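Local coordinates for protein VIN1 (Oscarella pearsei, PDB 6BFI) that binds actin filaments and may play a role in cell-cell adhesion, as a sponge homolog of vinculin, at residues A549-N554 and D749-T754; N616-R621 and A817-R822; L423-G428 and E437-A442. One frame throughout, in Å; residues are numbered along the deposited sequence.

Interactions 1 and 2 adjoin, their centres about 11 Å apart. Both join the region of helices 524-550, 555-569 and 589-615 to the later helices of the chain, and their segments alternate in sequence, 549-554 and 616-621 on one side, 749-754 and 817-822 on the other. N554 packs against N616, ND2 to ND2 at 4.0 Å, and A752 CB lies 4.2 Å from A817 CA. Interaction 3 is a local contact between two successive helices, complete before the other two begin; its centre is about 20 Å from that of interaction 1 and about 24 Å from that of interaction 2, and it touches neither.

Interaction 1 (A549-N554 and D749-T754); sequences ADNSEN and DKRAKT
N551 reaches D749 with its amide nitrogen: ND2 donates to OD1 at 2.6 Å, meeting the carboxylate oxygen on its syn side but 33° out of the carboxylate plane. CG stands anti to the backbone N (chi1 -171°), and the amide it carries is turned nearly square to the carboxylate. Asparagine suits the place because its amide offers an N-H donor to the carboxylate; its OD1 lies 3.2 Å from CD of R751, whose bent side chain crosses that of N551 at about a right angle, although the amide and guanidinium planes are only 23° apart. The backbones join as well, K750 N donating to N551 O at 2.9 Å, and S552 and D749 form a single bridge.

In this vinculin-family helical protein, the contact sets the turn after helix 524-550 against the start of helix 750-760. D749 is the N-cap of the latter, and the same OD1 accepts a weak capping bond from R751 N, a role that a short acidic side chain fills well. S552 OG accepts from N554 N in an ST turn.

K750 extends fully beyond CG, and this length carries NZ to D550 O, 3.0 Å away and nearly in line with the carbonyl. E553 crosses this chain at about a right angle: its OE2 lies 3.5 Å from K750 CE but 4.5 Å from NZ, too far for a salt bridge.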
loop_
_atom_site.group_PDB
_atom_site.type_symbol
_atom_site.label_atom_id
_atom_site.label_comp_id
_atom_site.label_asym_id
_atom_site.label_seq_id
_atom_site.Cartn_x
_atom_site.Cartn_y
_atom_site.Cartn_z
ATOM N N ALA A 549 15.939 5.715 -12.927
ATOM C CA ALA A 549 15.703 5.537 -14.355
ATOM C C ALA A 549 14.502 4.633 -14.607
ATOM O O ALA A 549 13.684 4.909 -15.495
ATOM C CB ALA A 549 16.954 4.975 -15.028
ATOM N N ASP A 550 14.375 3.550 -13.832
ATOM C CA ASP A 550 13.235 2.651 -13.998
ATOM C C ASP A 550 11.910 3.356 -13.743
ATOM O O ASP A 550 10.912 3.054 -14.407
ATOM C CB ASP A 550 13.372 1.454 -13.060
ATOM C CG ASP A 550 14.479 0.512 -13.474
ATOM O OD1 ASP A 550 15.275 0.880 -14.368
ATOM O OD2 ASP A 550 14.555 -0.596 -12.903
ATOM N N ASN A 551 11.883 4.296 -12.801
ATOM C CA ASN A 551 10.649 4.960 -12.402
ATOM C C ASN A 551 10.161 5.989 -13.415
ATOM O O ASN A 551 9.058 6.521 -13.249
ATOM C CB ASN A 551 10.847 5.626 -11.035
ATOM C CG ASN A 551 9.553 6.147 -10.443
ATOM O OD1 ASN A 551 8.672 5.372 -10.066
ATOM N ND2 ASN A 551 9.431 7.469 -10.357
ATOM N N SER A 552 10.932 6.275 -14.459
ATOM C CA SER A 552 10.568 7.285 -15.442
ATOM C C SER A 552 10.243 6.635 -16.779
ATOM O O SER A 552 10.924 5.699 -17.208
ATOM C CB SER A 552 11.696 8.304 -15.626
ATOM O OG SER A 552 11.364 9.250 -16.629
ATOM N N GLU A 553 9.198 7.140 -17.433
ATOM C CA GLU A 553 8.850 6.739 -18.789
ATOM C C GLU A 553 9.356 7.728 -19.829
ATOM O O GLU A 553 8.935 7.664 -20.988
ATOM C CB GLU A 553 7.336 6.564 -18.921
ATOM C CG GLU A 553 6.748 5.538 -17.965
ATOM C CD GLU A 553 5.639 4.713 -18.594
ATOM O OE1 GLU A 553 5.143 5.102 -19.673
ATOM O OE2 GLU A 553 5.269 3.672 -18.012
ATOM N N ASN A 554 10.244 8.642 -19.437
ATOM C CA ASN A 554 10.844 9.624 -20.331
ATOM C C ASN A 554 12.085 9.022 -20.977
ATOM O O ASN A 554 13.131 8.911 -20.326
ATOM C CB ASN A 554 11.188 10.900 -19.560
ATOM C CG ASN A 554 11.687 12.015 -20.458
ATOM O OD1 ASN A 554 11.582 11.941 -21.683
ATOM N ND2 ASN A 554 12.227 13.063 -19.849
ATOM N N ASP A 749 5.766 9.464 -14.189
ATOM C CA ASP A 749 6.305 9.136 -12.871
ATOM C C ASP A 749 5.591 7.874 -12.400
ATOM O O ASP A 749 4.448 7.934 -11.940
ATOM C CB ASP A 749 6.109 10.297 -11.901
ATOM C CG ASP A 749 6.956 10.166 -10.650
ATOM O OD1 ASP A 749 7.400 9.040 -10.341
ATOM O OD2 ASP A 749 7.176 11.192 -9.975
ATOM N N LYS A 750 6.273 6.730 -12.511
ATOM C CA LYS A 750 5.626 5.451 -12.228
ATOM C C LYS A 750 5.208 5.340 -10.767
ATOM O O LYS A 750 4.285 4.585 -10.442
ATOM C CB LYS A 750 6.549 4.294 -12.613
ATOM C CG LYS A 750 6.786 4.162 -14.106
ATOM C CD LYS A 750 7.702 2.987 -14.423
ATOM C CE LYS A 750 7.965 2.871 -15.917
ATOM N NZ LYS A 750 8.925 1.780 -16.243
ATOM N N ARG A 751 5.876 6.071 -9.873
ATOM C CA ARG A 751 5.471 6.078 -8.471
ATOM C C ARG A 751 4.087 6.698 -8.306
ATOM O O ARG A 751 3.180 6.077 -7.736
ATOM C CB ARG A 751 6.514 6.823 -7.634
ATOM C CG ARG A 751 7.527 5.908 -6.959
ATOM C CD ARG A 751 8.950 6.435 -7.083
ATOM N NE ARG A 751 9.114 7.766 -6.504
ATOM C CZ ARG A 751 10.231 8.483 -6.588
ATOM N NH1 ARG A 751 11.284 7.996 -7.231
ATOM N NH2 ARG A 751 10.298 9.686 -6.032
ATOM N N ALA A 752 3.901 7.917 -8.816
ATOM C CA ALA A 752 2.599 8.568 -8.731
ATOM C C ALA A 752 1.575 7.875 -9.622
ATOM O O ALA A 752 0.393 7.786 -9.269
ATOM C CB ALA A 752 2.728 10.044 -9.106
ATOM N N LYS A 753 2.015 7.385 -10.786
ATOM C CA LYS A 753 1.149 6.601 -11.663
ATOM C C LYS A 753 0.541 5.421 -10.913
ATOM O O LYS A 753 -0.685 5.248 -10.876
ATOM C CB LYS A 753 1.963 6.121 -12.867
ATOM C CG LYS A 753 1.170 5.714 -14.094
ATOM C CD LYS A 753 2.101 5.080 -15.122
ATOM C CE LYS A 753 1.474 5.010 -16.504
ATOM N NZ LYS A 753 1.423 6.344 -17.165
ATOM N N THR A 754 1.397 4.602 -10.298
ATOM C CA THR A 754 0.928 3.489 -9.481
ATOM C C THR A 754 0.047 3.975 -8.338
ATOM O O THR A 754 -0.979 3.358 -8.030
ATOM C CB THR A 754 2.124 2.701 -8.941
ATOM O OG1 THR A 754 2.773 2.012 -10.018
ATOM C CG2 THR A 754 1.682 1.691 -7.893
#

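Interaction 2 (N616-R621 and A817-R822)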
loop_
_atom_site.group_PDB
_atom_site.type_symbol
_atom_site.label_atom_id
_atom_site.label_comp_id
_atom_site.label_asym_id
_atom_site.label_seq_id
_atom_site.Cartn_x
_atom_site.Cartn_y
_atom_site.Cartn_z
ATOM N N ASN A 616 17.005 17.035 -14.591
ATOM C CA ASN A 616 15.643 16.534 -14.728
ATOM C C ASN A 616 14.745 16.927 -13.559
ATOM O O ASN A 616 13.570 16.544 -13.543
ATOM C CB ASN A 616 15.653 15.009 -14.882
ATOM C CG ASN A 616 14.347 14.464 -15.441
ATOM O OD1 ASN A 616 13.520 13.919 -14.707
ATOM N ND2 ASN A 616 14.155 14.612 -16.748
ATOM N N TRP A 617 15.255 17.690 -12.595
ATOM C CA TRP A 617 14.483 17.995 -11.398
ATOM C C TRP A 617 13.392 19.018 -11.694
ATOM O O TRP A 617 13.601 19.985 -12.431
ATOM C CB TRP A 617 15.400 18.515 -10.293
ATOM C CG TRP A 617 14.729 18.647 -8.957
ATOM C CD1 TRP A 617 14.549 17.660 -8.030
ATOM C CD2 TRP A 617 14.156 19.835 -8.394
ATOM N NE1 TRP A 617 13.897 18.159 -6.928
ATOM C CE2 TRP A 617 13.646 19.492 -7.126
ATOM C CE3 TRP A 617 14.027 21.154 -8.839
ATOM C CZ2 TRP A 617 13.016 20.418 -6.299
ATOM C CZ3 TRP A 617 13.399 22.074 -8.016
ATOM C CH2 TRP A 617 12.902 21.701 -6.760
ATOM N N VAL A 618 12.221 18.794 -11.105
ATOM C CA VAL A 618 11.066 19.678 -11.251
ATOM C C VAL A 618 10.520 19.958 -9.856
ATOM O O VAL A 618 10.469 19.040 -9.023
ATOM C CB VAL A 618 10.000 19.050 -12.167
ATOM C CG1 VAL A 618 8.684 19.811 -12.085
ATOM C CG2 VAL A 618 10.496 19.000 -13.604
ATOM N N PRO A 619 10.136 21.194 -9.541
ATOM C CA PRO A 619 9.521 21.475 -8.239
ATOM C C PRO A 619 8.322 20.576 -8.001
ATOM O O PRO A 619 7.439 20.464 -8.866
ATOM C CB PRO A 619 9.102 22.952 -8.350
ATOM C CG PRO A 619 9.187 23.283 -9.817
ATOM C CD PRO A 619 10.278 22.414 -10.351
ATOM N N PRO A 620 8.267 19.900 -6.846
ATOM C CA PRO A 620 7.194 18.924 -6.601
ATOM C C PRO A 620 5.804 19.535 -6.680
ATOM O O PRO A 620 5.080 19.335 -7.661
ATOM C CB PRO A 620 7.501 18.418 -5.185
ATOM C CG PRO A 620 8.956 18.691 -4.985
ATOM C CD PRO A 620 9.231 19.958 -5.734
ATOM N N ARG A 621 5.426 20.281 -5.652
ATOM C CA ARG A 621 4.121 20.918 -5.593
ATOM C C ARG A 621 4.122 22.183 -6.441
ATOM O O ARG A 621 5.172 22.639 -6.901
ATOM C CB ARG A 621 3.776 21.223 -4.138
ATOM C CG ARG A 621 4.872 20.845 -3.160
ATOM C CD ARG A 621 4.537 21.276 -1.748
ATOM N NE ARG A 621 4.461 22.727 -1.610
ATOM C CZ ARG A 621 3.326 23.418 -1.577
ATOM N NH1 ARG A 621 2.160 22.792 -1.672
ATOM N NH2 ARG A 621 3.357 24.738 -1.449
ATOM N N ALA A 817 -0.138 13.280 -9.854
ATOM C CA ALA A 817 0.194 12.725 -11.159
ATOM C C ALA A 817 0.339 13.801 -12.225
ATOM O O ALA A 817 1.019 13.569 -13.232
ATOM C CB ALA A 817 -0.867 11.710 -11.585
ATOM N N CYS A 818 -0.276 14.969 -12.032
ATOM C CA CYS A 818 -0.184 16.058 -12.996
ATOM C C CYS A 818 1.106 16.866 -12.870
ATOM O O CYS A 818 1.181 17.973 -13.418
ATOM C CB CYS A 818 -1.393 16.989 -12.858
ATOM S SG CYS A 818 -2.967 16.266 -13.390
ATOM N N ILE A 819 2.117 16.350 -12.176
ATOM C CA ILE A 819 3.366 17.086 -11.996
ATOM C C ILE A 819 4.342 16.822 -13.136
ATOM O O ILE A 819 4.999 17.745 -13.624
ATOM C CB ILE A 819 3.985 16.739 -10.628
ATOM C CG1 ILE A 819 3.036 17.145 -9.499
ATOM C CG2 ILE A 819 5.332 17.424 -10.460
ATOM C CD1 ILE A 819 3.449 16.628 -8.137
ATOM N N ARG A 820 4.457 15.571 -13.580
ATOM C CA ARG A 820 5.354 15.188 -14.670
ATOM C C ARG A 820 4.517 14.572 -15.786
ATOM O O ARG A 820 4.491 13.352 -15.966
ATOM C CB ARG A 820 6.441 14.222 -14.181
ATOM C CG ARG A 820 7.498 14.865 -13.298
ATOM C CD ARG A 820 8.638 13.898 -13.023
ATOM N NE ARG A 820 9.694 14.509 -12.220
ATOM C CZ ARG A 820 10.709 15.203 -12.726
ATOM N NH1 ARG A 820 10.809 15.379 -14.036
ATOM N NH2 ARG A 820 11.625 15.721 -11.919
ATOM N N LEU A 821 3.836 15.427 -16.541
ATOM C CA LEU A 821 3.036 15.003 -17.680
ATOM C C LEU A 821 3.834 15.147 -18.968
ATOM O O LEU A 821 4.759 15.958 -19.063
ATOM C CB LEU A 821 1.747 15.819 -17.781
ATOM C CG LEU A 821 0.696 15.608 -16.692
ATOM C CD1 LEU A 821 -0.501 16.516 -16.930
ATOM C CD2 LEU A 821 0.267 14.150 -16.641
ATOM N N ARG A 822 3.465 14.346 -19.961
ATOM C CA ARG A 822 4.065 14.476 -21.277
ATOM C C ARG A 822 3.697 15.831 -21.880
ATOM O O ARG A 822 2.566 16.298 -21.716
ATOM C CB ARG A 822 3.594 13.344 -22.189
ATOM C CG ARG A 822 3.990 11.963 -21.692
ATOM C CD ARG A 822 2.888 10.942 -21.925
ATOM N NE ARG A 822 2.627 10.716 -23.343
ATOM C CZ ARG A 822 1.708 9.875 -23.806
ATOM N NH1 ARG A 822 0.958 9.179 -22.962
ATOM N NH2 ARG A 822 1.536 9.730 -25.114
#
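R820 lays its guanidinium beneath V618, whose CB stands 3.7 Å above one face of the flat group, offset toward its rim. The two side chains slide past each other in opposite directions, and CG2 of V618 reaches NH1 over the same face. This is a meeting of two irregular segments in a predominantly helical vinculin-family chain: 616-621 leads out of helix 589-615 towards helix 649-659. The other segment, 817-822, follows helix 786-817.

The arginine's chain is extended from CG to NE, a length that carries the guanidinium across to the other backbone and presents its nitrogens to a carbonyl. N616 O receives both: NH2 donates at 2.7 Å, close to the guanidinium plane, and NH1 adds a weak bond at 3.0 Å. One oxygen thus faces the forked end of the arginine; a guanidinium suits this, since an N-H of NH1 and one of NH2 can be directed at a single acceptor between them, here unequally. The amide of N616 lies almost parallel to the guanidinium, with 8° between the planes, and W617 CA borders the edge of the group. A β-branched valine suits its position by offering a broad apolar surface to the flat cation.

Further along, I819 lays CG1, CG2 and CD1 around P620 O, with CG2 also near P619 O, carbonyls that a branched aliphatic chain can line. V618 CG1 and I819 CG2 make a looser apolar contact at 4.4 Å. R621 forms a salt bridge with D280 through NH2, tying this loop to helix 268-283 as well. On I819, CG1 is anti to the carbonyl carbon (chi1 -61°), and from it CD1 reaches to 3.2 Å from P620 O.

Interaction 3 (L423-G428 and E437-A442)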
loop_
_atom_site.group_PDB
_atom_site.type_symbol
_atom_site.label_atom_id
_atom_site.label_comp_id
_atom_site.label_asym_id
_atom_site.label_seq_id
_atom_site.Cartn_x
_atom_site.Cartn_y
_atom_site.Cartn_z
ATOM N N LEU A 423 12.143 4.752 9.585
ATOM C CA LEU A 423 12.213 6.210 9.531
ATOM C C LEU A 423 11.722 6.729 8.188
ATOM O O LEU A 423 10.935 7.680 8.126
ATOM C CB LEU A 423 13.644 6.684 9.794
ATOM C CG LEU A 423 13.871 8.191 9.649
ATOM C CD1 LEU A 423 13.063 8.960 10.683
ATOM C CD2 LEU A 423 15.346 8.541 9.758
ATOM N N VAL A 424 12.181 6.114 7.096
ATOM C CA VAL A 424 11.731 6.516 5.767
ATOM C C VAL A 424 10.223 6.341 5.640
ATOM O O VAL A 424 9.526 7.204 5.091
ATOM C CB VAL A 424 12.490 5.722 4.686
ATOM C CG1 VAL A 424 11.769 5.807 3.354
ATOM C CG2 VAL A 424 13.911 6.243 4.557
ATOM N N ALA A 425 9.696 5.231 6.161
ATOM C CA ALA A 425 8.260 4.993 6.088
ATOM C C ALA A 425 7.477 6.009 6.910
ATOM O O ALA A 425 6.321 6.309 6.588
ATOM C CB ALA A 425 7.941 3.571 6.557
ATOM N N SER A 426 8.084 6.553 7.966
ATOM C CA SER A 426 7.381 7.485 8.839
ATOM C C SER A 426 7.548 8.945 8.440
ATOM O O SER A 426 6.726 9.774 8.846
ATOM C CB SER A 426 7.849 7.313 10.287
ATOM O OG SER A 426 7.340 6.118 10.849
ATOM N N SER A 427 8.580 9.284 7.663
ATOM C CA SER A 427 8.868 10.687 7.382
ATOM C C SER A 427 9.293 10.947 5.941
ATOM O O SER A 427 9.775 12.047 5.647
ATOM C CB SER A 427 9.959 11.209 8.326
ATOM O OG SER A 427 9.581 11.050 9.683
ATOM N N GLY A 428 9.130 9.989 5.038
ATOM C CA GLY A 428 9.592 10.166 3.680
ATOM C C GLY A 428 8.585 10.726 2.712
ATOM O O GLY A 428 8.868 10.793 1.512
ATOM N N GLU A 437 3.854 -1.255 2.777
ATOM C CA GLU A 437 4.707 -2.246 2.129
ATOM C C GLU A 437 6.128 -2.189 2.675
ATOM O O GLU A 437 6.736 -3.230 2.959
ATOM C CB GLU A 437 4.697 -2.035 0.616
ATOM C CG GLU A 437 5.585 -2.999 -0.149
ATOM C CD GLU A 437 5.409 -2.883 -1.650
ATOM O OE1 GLU A 437 4.568 -2.069 -2.089
ATOM O OE2 GLU A 437 6.109 -3.607 -2.390
ATOM N N LEU A 438 6.670 -0.981 2.837
ATOM C CA LEU A 438 8.001 -0.834 3.416
ATOM C C LEU A 438 8.063 -1.452 4.807
ATOM O O LEU A 438 8.988 -2.211 5.123
ATOM C CB LEU A 438 8.385 0.643 3.467
ATOM C CG LEU A 438 9.609 1.054 2.653
ATOM C CD1 LEU A 438 9.924 2.527 2.874
ATOM C CD2 LEU A 438 10.800 0.183 3.008
ATOM N N ARG A 439 7.080 -1.138 5.655
ATOM C CA ARG A 439 7.072 -1.696 7.003
ATOM C C ARG A 439 6.986 -3.218 6.970
ATOM O O ARG A 439 7.621 -3.901 7.786
ATOM C CB ARG A 439 5.916 -1.106 7.810
ATOM C CG ARG A 439 6.010 0.398 8.024
ATOM C CD ARG A 439 5.013 0.866 9.070
ATOM N NE ARG A 439 5.217 2.263 9.441
ATOM C CZ ARG A 439 4.467 3.270 9.006
ATOM N NH1 ARG A 439 3.451 3.038 8.183
ATOM N NH2 ARG A 439 4.728 4.508 9.400
ATOM N N LYS A 440 6.214 -3.768 6.028
ATOM C CA LYS A 440 6.123 -5.218 5.896
ATOM C C LYS A 440 7.477 -5.817 5.535
ATOM O O LYS A 440 7.911 -6.810 6.133
ATOM C CB LYS A 440 5.069 -5.586 4.850
ATOM C CG LYS A 440 4.675 -7.055 4.851
ATOM C CD LYS A 440 3.483 -7.319 3.940
ATOM C CE LYS A 440 3.884 -7.338 2.473
ATOM N NZ LYS A 440 4.693 -8.543 2.133
ATOM N N GLU A 441 8.169 -5.215 4.564
ATOM C CA GLU A 441 9.480 -5.727 4.175
ATOM C C GLU A 441 10.492 -5.606 5.309
ATOM O O GLU A 441 11.386 -6.453 5.441
ATOM C CB GLU A 441 9.975 -4.997 2.927
ATOM C CG GLU A 441 9.040 -5.138 1.739
ATOM C CD GLU A 441 9.587 -4.500 0.479
ATOM O OE1 GLU A 441 9.139 -4.885 -0.623
ATOM O OE2 GLU A 441 10.464 -3.619 0.589
ATOM N N ALA A 442 10.364 -4.571 6.143
ATOM C CA ALA A 442 11.243 -4.444 7.300
ATOM C C ALA A 442 10.972 -5.545 8.320
ATOM O O ALA A 442 11.907 -6.177 8.830
ATOM C CB ALA A 442 11.076 -3.063 7.935
#
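V424 touches L438 with one branch: CG1, anti to the backbone N (chi1 163°), meets CD1 of the leucine at 3.8 Å as the two side chains cross at a slant. The contact lies between two successive, nearly antiparallel helices. Helices 399-427 and 432-449 form a helical hairpin within the all-helical architecture of the vinculin family, and these short segments run 164° apart in direction with their axes 9.5 Å from each other. Apolar branches fit here because the position is buried: V424 also packs on V372 of helix 344-375 and V493 of helix 466-493, while L438 reaches M486 and V490 of the latter.

A425 comes next, and its CB points at the partner helix. The small methyl allows close approach, its CA being 6.4 Å from that of L438, and CB sits 4.3 Å from L438 CB. It also meets the next residue of the partner, R439: CB is 4.0 Å from CG and lies over one face of the guanidinium, offset toward the rim.

S426, the next residue, lies on the more exposed side. R439, extended from CG to NE, runs across to it; E422 is a weak, long ion-pair partner of R439 NE and a weak hydrogen-bond partner of S426 OG. A short hydroxyl suits this meeting with a cation: R439 NH2 makes a weak hydrogen bond to S426 OG at 3.4 Å, in the guanidinium plane.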